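Local coordinates for multiple antibiotic resistance protein MARR (Escherichia coli, PDB 1JGS) that represses the marRAB operon, which activates antibiotic resistance and oxidative stress genes, by binding DNA at the marO operator/promoter site, at residues C74-P82 with L91-I101. Numbering follows the deposited sequence.
Sequences CKGWVERLP and LVKLTTGGAAI. With SAL (2-hydroxybenzoic acid), chain B.
Paired backbone bonds join Glu79 to Lys93 and Leu81 to Leu91, each residue giving its N-H to the other's carbonyl, in the antiparallel beta hairpin that forms the wing of the MarR-type winged helix-turn-helix domain. Glu79 N reaches Lys93 O at 2.9 Å. Where the strands end, Thr95 takes over. Its backbone N binds Trp77 O at 3.0 Å, approaching from above the carbonyl plane, while OG1 does double duty: it accepts from Gly98 N at 3.2 Å as the N-cap of helix 96-118, and it donates to Gly76 O, the carbonyl of the positive-phi glycine of the Schellman motif that ends helix 62-74, at a modelled 2.5 Å that is too short to be taken literally. With chi1 at 56°, OG1 sits between its own N and carbonyl carbon, where it can serve both helix ends. Gly98 CA makes a CA-H...O contact of 3.4 Å to Trp77 O, so the helix backbone comes right up to the carbonyl.

On the hairpin face of Arg80 and Val92, the arginine CG lies alongside Val92 CG1, and NH1 makes a weak bond of 2.9 Å to O1' of salicylate, which lies at the edge of the guanidinium, near its plane; the ligand is also hydrogen-bonded to Thr66 OG1. Deeper in, Val78 CG2 meets Leu94 CD2, and both side chains rest on Leu40 of helix 34-46. The other face carries Leu81, whose CD2 touches both Leu91 CB and Lys93 CD. Beyond the cap, the indole of Trp77 is sandwiched: Lys75 CB covers one side, and on the opposite side Ile101 CG2 stands 4.1 Å from the centroid of the six-membered ring while CG1 lies over NE1 at 3.4 Å.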
ATOM      1  N   CYS A  74     -13.067 -17.834 -11.577  1.00 35.75           N
ATOM      2  CA  CYS A  74     -12.586 -19.169 -11.966  1.00 35.75           C
ATOM      3  C   CYS A  74     -12.290 -20.015 -10.733  1.00 35.75           C
ATOM      4  O   CYS A  74     -12.426 -21.240 -10.757  1.00 35.75           O
ATOM      5  CB  CYS A  74     -11.301 -19.088 -12.794  1.00 46.08           C
ATOM      6  SG  CYS A  74     -11.513 -18.722 -14.532  1.00 46.08           S
ATOM      7  N   LYS A  75     -11.855 -19.372  -9.660  1.00 40.46           N
ATOM      8  CA  LYS A  75     -11.560 -20.114  -8.447  1.00 40.46           C
ATOM      9  C   LYS A  75     -12.843 -20.350  -7.645  1.00 40.46           C
ATOM     10  O   LYS A  75     -12.831 -21.043  -6.620  1.00 40.46           O
ATOM     11  CB  LYS A  75     -10.535 -19.358  -7.602  1.00 28.93           C
ATOM     12  CG  LYS A  75      -9.125 -19.400  -8.163  1.00 28.93           C
ATOM     13  CD  LYS A  75      -8.168 -18.630  -7.250  1.00 28.93           C
ATOM     14  CE  LYS A  75      -6.710 -18.913  -7.577  1.00 28.93           C
ATOM     15  NZ  LYS A  75      -5.831 -18.602  -6.426  1.00 28.93           N
ATOM     16  N   GLY A  76     -13.947 -19.778  -8.126  1.00 34.82           N
ATOM     17  CA  GLY A  76     -15.224 -19.940  -7.446  1.00 34.82           C
ATOM     18  C   GLY A  76     -15.335 -19.126  -6.160  1.00 34.82           C
ATOM     19  O   GLY A  76     -16.157 -19.427  -5.294  1.00 34.82           O
ATOM     20  N   TRP A  77     -14.516 -18.084  -6.028  1.00 32.56           N
ATOM     21  CA  TRP A  77     -14.553 -17.276  -4.824  1.00 32.56           C
ATOM     22  C   TRP A  77     -15.391 -16.018  -4.949  1.00 32.56           C
ATOM     23  O   TRP A  77     -15.793 -15.443  -3.946  1.00 32.56           O
ATOM     24  CB  TRP A  77     -13.135 -16.886  -4.403  1.00 37.53           C
ATOM     25  CG  TRP A  77     -12.249 -18.038  -4.060  1.00 37.53           C
ATOM     26  CD1 TRP A  77     -12.637 -19.313  -3.779  1.00 37.53           C
ATOM     27  CD2 TRP A  77     -10.819 -18.023  -3.977  1.00 37.53           C
ATOM     28  NE1 TRP A  77     -11.538 -20.101  -3.531  1.00 37.53           N
ATOM     29  CE2 TRP A  77     -10.407 -19.334  -3.646  1.00 37.53           C
ATOM     30  CE3 TRP A  77      -9.847 -17.033  -4.152  1.00 37.53           C
ATOM     31  CZ2 TRP A  77      -9.064 -19.684  -3.487  1.00 37.53           C
ATOM     32  CZ3 TRP A  77      -8.502 -17.378  -3.992  1.00 37.53           C
ATOM     33  CH2 TRP A  77      -8.124 -18.696  -3.663  1.00 37.53           C
ATOM     34  N   VAL A  78     -15.666 -15.593  -6.178  1.00 30.33           N
ATOM     35  CA  VAL A  78     -16.431 -14.376  -6.411  1.00 30.33           C
ATOM     36  C   VAL A  78     -17.492 -14.587  -7.481  1.00 30.33           C
ATOM     37  O   VAL A  78     -17.325 -15.424  -8.366  1.00 30.33           O
ATOM     38  CB  VAL A  78     -15.478 -13.234  -6.854  1.00 28.67           C
ATOM     39  CG1 VAL A  78     -16.262 -12.030  -7.327  1.00 28.67           C
ATOM     40  CG2 VAL A  78     -14.551 -12.853  -5.700  1.00 28.67           C
ATOM     41  N   GLU A  79     -18.590 -13.845  -7.391  1.00 32.27           N
ATOM     42  CA  GLU A  79     -19.646 -13.951  -8.387  1.00 32.27           C
ATOM     43  C   GLU A  79     -20.191 -12.559  -8.659  1.00 32.27           C
ATOM     44  O   GLU A  79     -20.121 -11.670  -7.797  1.00 32.27           O
ATOM     45  CB  GLU A  79     -20.768 -14.897  -7.925  1.00 48.71           C
ATOM     46  CG  GLU A  79     -21.725 -14.362  -6.880  1.00 48.71           C
ATOM     47  CD  GLU A  79     -22.681 -15.448  -6.390  1.00 48.71           C
ATOM     48  OE1 GLU A  79     -22.192 -16.450  -5.849  1.00 48.71           O
ATOM     49  OE2 GLU A  79     -23.918 -15.325  -6.546  1.00 48.71           O
ATOM     50  N   ARG A  80     -20.714 -12.387  -9.865  1.00 41.63           N
ATOM     51  CA  ARG A  80     -21.257 -11.125 -10.337  1.00 41.63           C
ATOM     52  C   ARG A  80     -22.784 -11.115 -10.398  1.00 41.63           C
ATOM     53  O   ARG A  80     -23.408 -12.068 -10.876  1.00 41.63           O
ATOM     54  CB  ARG A  80     -20.715 -10.853 -11.736  1.00 42.32           C
ATOM     55  CG  ARG A  80     -20.103  -9.499 -11.932  1.00 42.32           C
ATOM     56  CD  ARG A  80     -19.479  -9.461 -13.292  1.00 42.32           C
ATOM     57  NE  ARG A  80     -18.556 -10.577 -13.422  1.00 42.32           N
ATOM     58  CZ  ARG A  80     -17.235 -10.464 -13.525  1.00 42.32           C
ATOM     59  NH1 ARG A  80     -16.669  -9.270 -13.522  1.00 42.32           N
ATOM     60  NH2 ARG A  80     -16.485 -11.557 -13.618  1.00 42.32           N
ATOM     61  N   LEU A  81     -23.388 -10.033  -9.922  1.00 39.77           N
ATOM     62  CA  LEU A  81     -24.838  -9.916  -9.973  1.00 39.77           C
ATOM     63  C   LEU A  81     -25.183  -8.543 -10.534  1.00 39.77           C
ATOM     64  O   LEU A  81     -24.353  -7.635 -10.532  1.00 39.77           O
ATOM     65  CB  LEU A  81     -25.461 -10.082  -8.589  1.00 48.09           C
ATOM     66  CG  LEU A  81     -25.085  -9.031  -7.549  1.00 48.09           C
ATOM     67  CD1 LEU A  81     -26.259  -8.806  -6.608  1.00 48.09           C
ATOM     68  CD2 LEU A  81     -23.843  -9.486  -6.783  1.00 48.09           C
ATOM     69  N   PRO A  82     -26.416  -8.381 -11.038  1.00 54.80           N
ATOM     70  CA  PRO A  82     -26.832  -7.093 -11.600  1.00 54.80           C
ATOM     71  C   PRO A  82     -26.888  -6.034 -10.511  1.00 54.80           C
ATOM     72  O   PRO A  82     -27.267  -6.326  -9.375  1.00 54.80           O
ATOM     73  CB  PRO A  82     -28.211  -7.398 -12.186  1.00 66.77           C
ATOM     74  CG  PRO A  82     -28.130  -8.878 -12.510  1.00 66.77           C
ATOM     75  CD  PRO A  82     -27.438  -9.415 -11.281  1.00 66.77           C
ATOM     76  N   LEU A  91     -22.430  -5.905  -9.792  1.00 30.82           N
ATOM     77  CA  LEU A  91     -21.804  -5.829  -8.490  1.00 30.82           C
ATOM     78  C   LEU A  91     -21.077  -7.151  -8.392  1.00 30.82           C
ATOM     79  O   LEU A  91     -21.386  -8.099  -9.119  1.00 30.82           O
ATOM     80  CB  LEU A  91     -22.852  -5.748  -7.359  1.00 43.64           C
ATOM     81  CG  LEU A  91     -23.788  -4.533  -7.202  1.00 43.64           C
ATOM     82  CD1 LEU A  91     -24.966  -4.936  -6.343  1.00 43.64           C
ATOM     83  CD2 LEU A  91     -23.064  -3.340  -6.569  1.00 43.64           C
ATOM     84  N   VAL A  92     -20.100  -7.215  -7.508  1.00 40.02           N
ATOM     85  CA  VAL A  92     -19.398  -8.455  -7.312  1.00 40.02           C
ATOM     86  C   VAL A  92     -19.468  -8.693  -5.828  1.00 40.02           C
ATOM     87  O   VAL A  92     -19.357  -7.755  -5.034  1.00 40.02           O
ATOM     88  CB  VAL A  92     -17.921  -8.378  -7.766  1.00 33.09           C
ATOM     89  CG1 VAL A  92     -17.849  -8.153  -9.298  1.00 33.09           C
ATOM     90  CG2 VAL A  92     -17.204  -7.268  -7.017  1.00 33.09           C
ATOM     91  N   LYS A  93     -19.700  -9.943  -5.455  1.00 35.95           N
ATOM     92  CA  LYS A  93     -19.762 -10.314  -4.054  1.00 35.95           C
ATOM     93  C   LYS A  93     -19.076 -11.658  -3.964  1.00 35.95           C
ATOM     94  O   LYS A  93     -18.850 -12.323  -4.985  1.00 35.95           O
ATOM     95  CB  LYS A  93     -21.217 -10.429  -3.602  1.00 43.93           C
ATOM     96  CG  LYS A  93     -21.968 -11.607  -4.197  1.00 43.93           C
ATOM     97  CD  LYS A  93     -23.445 -11.515  -3.877  1.00 43.93           C
ATOM     98  CE  LYS A  93     -23.967 -12.818  -3.326  1.00 43.93           C
ATOM     99  NZ  LYS A  93     -23.273 -13.197  -2.057  1.00 43.93           N
ATOM    100  N   LEU A  94     -18.746 -12.067  -2.751  1.00 44.66           N
ATOM    101  CA  LEU A  94     -18.098 -13.344  -2.553  1.00 44.66           C
ATOM    102  C   LEU A  94     -19.113 -14.467  -2.596  1.00 44.66           C
ATOM    103  O   LEU A  94     -20.262 -14.290  -2.205  1.00 44.66           O
ATOM    104  CB  LEU A  94     -17.403 -13.379  -1.199  1.00 32.99           C
ATOM    105  CG  LEU A  94     -16.343 -12.309  -0.905  1.00 32.99           C
ATOM    106  CD1 LEU A  94     -15.567 -12.755   0.340  1.00 32.99           C
ATOM    107  CD2 LEU A  94     -15.382 -12.136  -2.111  1.00 32.99           C
ATOM    108  N   THR A  95     -18.692 -15.621  -3.093  1.00 38.68           N
ATOM    109  CA  THR A  95     -19.567 -16.780  -3.106  1.00 38.68           C
ATOM    110  C   THR A  95     -19.344 -17.375  -1.705  1.00 38.68           C
ATOM    111  O   THR A  95     -18.419 -16.948  -0.997  1.00 38.68           O
ATOM    112  CB  THR A  95     -19.120 -17.781  -4.171  1.00 35.09           C
ATOM    113  OG1 THR A  95     -17.748 -18.134  -3.935  1.00 35.09           O
ATOM    114  CG2 THR A  95     -19.251 -17.182  -5.562  1.00 35.09           C
ATOM    115  N   THR A  96     -20.164 -18.341  -1.294  1.00 50.83           N
ATOM    116  CA  THR A  96     -20.000 -18.947   0.037  1.00 50.83           C
ATOM    117  C   THR A  96     -18.578 -19.458   0.227  1.00 50.83           C
ATOM    118  O   THR A  96     -17.937 -19.177   1.235  1.00 50.83           O
ATOM    119  CB  THR A  96     -20.959 -20.145   0.265  1.00 38.42           C
ATOM    120  OG1 THR A  96     -22.309 -19.737   0.029  1.00 38.42           O
ATOM    121  CG2 THR A  96     -20.836 -20.651   1.707  1.00 38.42           C
ATOM    122  N   GLY A  97     -18.093 -20.227  -0.741  1.00 42.94           N
ATOM    123  CA  GLY A  97     -16.739 -20.731  -0.652  1.00 42.94           C
ATOM    124  C   GLY A  97     -15.726 -19.596  -0.561  1.00 42.94           C
ATOM    125  O   GLY A  97     -14.791 -19.653   0.242  1.00 42.94           O
ATOM    126  N   GLY A  98     -15.910 -18.566  -1.388  1.00 38.70           N
ATOM    127  CA  GLY A  98     -15.002 -17.434  -1.364  1.00 38.70           C
ATOM    128  C   GLY A  98     -14.954 -16.850   0.034  1.00 38.70           C
ATOM    129  O   GLY A  98     -13.880 -16.523   0.545  1.00 38.70           O
ATOM    130  N   ALA A  99     -16.130 -16.734   0.651  1.00 47.24           N
ATOM    131  CA  ALA A  99     -16.255 -16.195   2.003  1.00 47.24           C
ATOM    132  C   ALA A  99     -15.446 -17.015   2.997  1.00 47.24           C
ATOM    133  O   ALA A  99     -14.746 -16.460   3.841  1.00 47.24           O
ATOM    134  CB  ALA A  99     -17.729 -16.167   2.425  1.00 42.30           C
ATOM    135  N   ALA A 100     -15.543 -18.337   2.888  1.00 52.11           N
ATOM    136  CA  ALA A 100     -14.823 -19.233   3.779  1.00 52.11           C
ATOM    137  C   ALA A 100     -13.317 -19.055   3.578  1.00 52.11           C
ATOM    138  O   ALA A 100     -12.563 -18.868   4.537  1.00 52.11           O
ATOM    139  CB  ALA A 100     -15.232 -20.677   3.507  1.00 50.48           C
ATOM    140  N   ILE A 101     -12.877 -19.114   2.329  1.00 47.20           N
ATOM    141  CA  ILE A 101     -11.464 -18.930   2.037  1.00 47.20           C
ATOM    142  C   ILE A 101     -10.965 -17.626   2.698  1.00 47.20           C
ATOM    143  O   ILE A 101      -9.932 -17.606   3.375  1.00 47.20           O
ATOM    144  CB  ILE A 101     -11.228 -18.826   0.512  1.00 46.42           C
ATOM    145  CG1 ILE A 101     -11.635 -20.130  -0.182  1.00 46.42           C
ATOM    146  CG2 ILE A 101      -9.777 -18.477   0.239  1.00 46.42           C
ATOM    147  CD1 ILE A 101     -10.862 -21.339   0.268  1.00 46.42           C
TER
HETATM  148  C1' SAL B 256     -16.116  -6.263 -14.616  1.00 44.77           C
HETATM  149  O1' SAL B 256     -17.327  -6.786 -14.767  1.00 44.77           O
HETATM  150  O2' SAL B 256     -15.135  -6.985 -14.391  1.00 44.77           O
HETATM  151  C1  SAL B 256     -16.015  -4.793 -14.731  1.00 44.77           C
HETATM  152  C2  SAL B 256     -14.726  -4.135 -14.576  1.00 44.77           C
HETATM  153  C3  SAL B 256     -14.600  -2.729 -14.677  1.00 44.77           C
HETATM  154  C4  SAL B 256     -15.713  -1.930 -14.928  1.00 44.77           C
HETATM  155  C5  SAL B 256     -17.124  -2.616 -15.103  1.00 44.77           C
HETATM  156  C6  SAL B 256     -17.192  -4.001 -14.993  1.00 44.77           C
HETATM  157  O2  SAL B 256     -13.581  -4.824 -14.327  1.00 44.77           O